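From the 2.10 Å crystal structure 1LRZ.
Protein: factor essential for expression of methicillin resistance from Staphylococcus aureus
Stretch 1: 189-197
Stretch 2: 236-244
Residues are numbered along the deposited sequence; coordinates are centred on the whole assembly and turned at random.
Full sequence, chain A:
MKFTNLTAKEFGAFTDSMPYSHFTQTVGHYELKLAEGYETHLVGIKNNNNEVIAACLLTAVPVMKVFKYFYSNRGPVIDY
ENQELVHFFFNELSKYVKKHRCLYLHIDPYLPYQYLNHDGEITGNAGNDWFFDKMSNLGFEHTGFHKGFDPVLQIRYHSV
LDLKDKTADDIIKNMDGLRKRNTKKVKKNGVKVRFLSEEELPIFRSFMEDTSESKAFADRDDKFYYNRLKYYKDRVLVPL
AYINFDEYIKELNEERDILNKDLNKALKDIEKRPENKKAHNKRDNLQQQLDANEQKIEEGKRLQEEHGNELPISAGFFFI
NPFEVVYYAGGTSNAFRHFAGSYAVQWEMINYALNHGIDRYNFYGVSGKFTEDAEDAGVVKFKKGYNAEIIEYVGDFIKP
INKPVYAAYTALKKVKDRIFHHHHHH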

# COMPACT_ATOMS: atom_id res chain seq x y z
N ASN A 189 6.52 22.17 -7.73
CA ASN A 189 5.58 22.63 -8.75
C ASN A 189 4.26 23.16 -8.18
O ASN A 189 3.28 23.31 -8.92
CB ASN A 189 5.29 21.52 -9.77
CG ASN A 189 4.32 20.48 -9.24
OD1 ASN A 189 4.21 20.26 -8.02
ND2 ASN A 189 3.61 19.81 -10.15
N GLY A 190 4.23 23.44 -6.88
CA GLY A 190 3.01 23.96 -6.27
C GLY A 190 2.02 22.95 -5.70
O GLY A 190 1.01 23.34 -5.12
N VAL A 191 2.30 21.66 -5.86
CA VAL A 191 1.41 20.63 -5.34
C VAL A 191 1.70 20.39 -3.86
O VAL A 191 2.86 20.36 -3.45
CB VAL A 191 1.58 19.30 -6.10
CG1 VAL A 191 0.80 18.18 -5.39
CG2 VAL A 191 1.10 19.46 -7.55
N LYS A 192 0.64 20.22 -3.07
CA LYS A 192 0.78 19.96 -1.63
C LYS A 192 0.05 18.67 -1.25
O LYS A 192 -0.79 18.17 -2.00
CB LYS A 192 0.25 21.14 -0.82
CG LYS A 192 1.06 22.41 -1.05
CD LYS A 192 0.51 23.64 -0.33
CE LYS A 192 1.42 24.84 -0.65
NZ LYS A 192 0.98 26.13 -0.05
N VAL A 193 0.37 18.13 -0.08
CA VAL A 193 -0.28 16.91 0.39
C VAL A 193 -0.79 17.10 1.81
O VAL A 193 -0.06 17.58 2.69
CB VAL A 193 0.71 15.71 0.35
CG1 VAL A 193 0.07 14.47 1.01
CG2 VAL A 193 1.09 15.40 -1.08
N ARG A 194 -2.05 16.75 2.03
CA ARG A 194 -2.65 16.84 3.35
C ARG A 194 -3.34 15.51 3.60
O ARG A 194 -3.57 14.73 2.67
CB ARG A 194 -3.65 17.99 3.46
CG ARG A 194 -4.94 17.87 2.64
CD ARG A 194 -5.64 19.24 2.63
NE ARG A 194 -6.88 19.28 1.86
CZ ARG A 194 -8.04 18.83 2.31
NH1 ARG A 194 -9.12 18.90 1.54
NH2 ARG A 194 -8.12 18.29 3.52
N PHE A 195 -3.66 15.24 4.86
CA PHE A 195 -4.31 13.99 5.20
C PHE A 195 -5.77 14.23 5.53
O PHE A 195 -6.11 15.04 6.39
CB PHE A 195 -3.58 13.34 6.36
CG PHE A 195 -2.14 13.06 6.08
CD1 PHE A 195 -1.15 13.95 6.50
CD2 PHE A 195 -1.76 11.93 5.37
CE1 PHE A 195 0.20 13.72 6.22
CE2 PHE A 195 -0.41 11.68 5.08
CZ PHE A 195 0.56 12.57 5.51
N LEU A 196 -6.63 13.50 4.83
CA LEU A 196 -8.07 13.61 4.98
C LEU A 196 -8.65 12.88 6.19
O LEU A 196 -8.18 11.80 6.56
CB LEU A 196 -8.76 13.08 3.71
CG LEU A 196 -8.33 13.69 2.38
CD1 LEU A 196 -9.17 13.09 1.25
CD2 LEU A 196 -8.50 15.19 2.43
N SER A 197 -9.66 13.50 6.79
CA SER A 197 -10.35 12.93 7.95
C SER A 197 -11.61 12.28 7.37
O SER A 197 -11.85 12.37 6.17
CB SER A 197 -10.77 14.01 8.94
OG SER A 197 -9.71 14.94 9.18
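Stretch 2 236-244: VLVPLAYIN

Stretch 2 lies alongside stretch 1 as an antiparallel β-strand neighbour, held by a ladder of five direct backbone hydrogen bonds, extended by a water at each end and packed with side chains on both faces. The strand around 239-244 runs against the strand around 192-195 with 149° between their N-to-C directions, and the axes approach to 4.5 Å; together the two stretches bury 772 Å².

The register pairs Lys-192 with Tyr-242, Val-193 with Ala-241, Arg-194 with Leu-240 and Phe-195 with Pro-239. Lys-192 and Tyr-242 bond reciprocally, Lys-192 N to Tyr-242 O at 2.8 Å and Tyr-242 N to Lys-192 O at 2.8 Å. Two residues along, Arg-194 N reaches Leu-240 O at 3.0 Å and Leu-240 N reaches Arg-194 O at 2.8 Å. The fifth bond, Leu-196 N to Val-238 O, is 3.0 Å long and nearly linear. Pro-239, which has no amide hydrogen, falls at a non-hydrogen-bonded position, so the ladder loses nothing there. The CA atoms of Val-193 and Ala-241, and those of Phe-195 and Pro-239, close to 4.4 Å, and CA-H...O contacts form, among them Ala-241 CA to Lys-192 O at 3.1 Å and Val-193 CA to Leu-240 O at 3.2 Å. Beyond the direct bonds, one water links Gly-190 O (2.7 Å) to Asn-244 N (3.1 Å); another links Leu-196 O (2.8 Å) to Val-238 N (2.8 Å).

The face carrying Val-193, Phe-195, Pro-239 and Ala-241 is apolar. Pro-239 CB meets both Val-193 CG1 and Phe-195 CE2 at 3.8 Å, while Phe-195 CD2 lies 4.1 Å from Leu-237 CB. Val-193 CG2 is 4.3 Å from Ala-241 CB, which also receives Val-191 CG1 at 4.0 Å.

On the other face are Lys-192, Arg-194, Leu-240 and Tyr-242. Tyr-242 starts on this face with chi1 in the p well, and its ring end comes nearer stretch 1; it has the largest covered area, 98 Å². Its CZ lies 3.6 Å from Lys-192 CB and its CE2 3.6 Å from Arg-194 CD; the Lys-192 side chain, extended from chi2 onward, leads its end away. Arg-194 NE sits over one face of the tyrosine ring, but Arg-194 CZ is 5.6 Å from the ring centroid, so any cation-pi attraction is weak at most. Leu-240 CD2 covers one face of the guanidinium, 3.9 Å from Arg-194 NH1, and packs against Leu-196 CD2 at 3.9 Å. Leu-196 CD1 meets Val-238 CG1 at 4.0 Å.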

# COMPACT_ATOMS: atom_id res chain seq x y z
N VAL A 236 -3.95 4.08 9.66
CA VAL A 236 -4.45 4.36 8.32
C VAL A 236 -4.29 5.86 8.05
O VAL A 236 -4.51 6.67 8.94
CB VAL A 236 -5.93 3.93 8.14
CG1 VAL A 236 -6.82 4.59 9.20
CG2 VAL A 236 -6.41 4.31 6.75
N LEU A 237 -3.88 6.21 6.84
CA LEU A 237 -3.72 7.60 6.46
C LEU A 237 -4.25 7.73 5.04
O LEU A 237 -4.13 6.80 4.24
CB LEU A 237 -2.24 8.02 6.51
CG LEU A 237 -1.64 8.28 7.90
CD1 LEU A 237 -0.15 8.59 7.77
CD2 LEU A 237 -2.40 9.43 8.57
N VAL A 238 -4.84 8.89 4.75
CA VAL A 238 -5.44 9.16 3.45
C VAL A 238 -4.84 10.43 2.85
O VAL A 238 -5.46 11.49 2.86
CB VAL A 238 -6.98 9.36 3.57
CG1 VAL A 238 -7.61 9.54 2.18
CG2 VAL A 238 -7.61 8.17 4.29
N PRO A 239 -3.61 10.33 2.33
CA PRO A 239 -3.01 11.53 1.74
C PRO A 239 -3.73 11.99 0.47
O PRO A 239 -4.15 11.17 -0.34
CB PRO A 239 -1.57 11.10 1.46
CG PRO A 239 -1.71 9.61 1.19
CD PRO A 239 -2.69 9.18 2.25
N LEU A 240 -3.87 13.30 0.33
CA LEU A 240 -4.50 13.92 -0.83
C LEU A 240 -3.51 14.95 -1.40
O LEU A 240 -3.05 15.84 -0.68
CB LEU A 240 -5.80 14.66 -0.44
CG LEU A 240 -6.27 15.64 -1.54
CD1 LEU A 240 -6.87 14.84 -2.71
CD2 LEU A 240 -7.29 16.64 -1.00
N ALA A 241 -3.17 14.80 -2.68
CA ALA A 241 -2.29 15.76 -3.34
C ALA A 241 -3.27 16.78 -3.88
O ALA A 241 -4.33 16.40 -4.43
CB ALA A 241 -1.53 15.08 -4.48
N TYR A 242 -2.95 18.06 -3.75
CA TYR A 242 -3.86 19.09 -4.21
C TYR A 242 -3.15 20.42 -4.44
O TYR A 242 -1.98 20.60 -4.10
CB TYR A 242 -4.93 19.31 -3.14
CG TYR A 242 -4.35 19.95 -1.90
CD1 TYR A 242 -4.34 21.34 -1.74
CD2 TYR A 242 -3.72 19.17 -0.92
CE1 TYR A 242 -3.74 21.94 -0.64
CE2 TYR A 242 -3.11 19.76 0.19
CZ TYR A 242 -3.12 21.15 0.32
OH TYR A 242 -2.51 21.74 1.40
N ILE A 243 -3.88 21.36 -5.03
CA ILE A 243 -3.34 22.68 -5.27
C ILE A 243 -4.28 23.68 -4.62
O ILE A 243 -5.50 23.60 -4.82
CB ILE A 243 -3.29 23.01 -6.77
CG1 ILE A 243 -2.33 22.06 -7.50
CG2 ILE A 243 -2.86 24.47 -6.96
CD1 ILE A 243 -2.30 22.25 -9.01
N ASN A 244 -3.72 24.58 -3.83
CA ASN A 244 -4.46 25.66 -3.19
C ASN A 244 -4.10 26.82 -4.11
O ASN A 244 -2.97 27.30 -4.09
CB ASN A 244 -3.92 25.91 -1.77
CG ASN A 244 -4.61 27.08 -1.09
OD1 ASN A 244 -4.95 27.00 0.10
ND2 ASN A 244 -4.81 28.17 -1.82
O HOH W 1 -0.63 24.94 -3.63
O HOH W 2 -5.66 10.62 6.79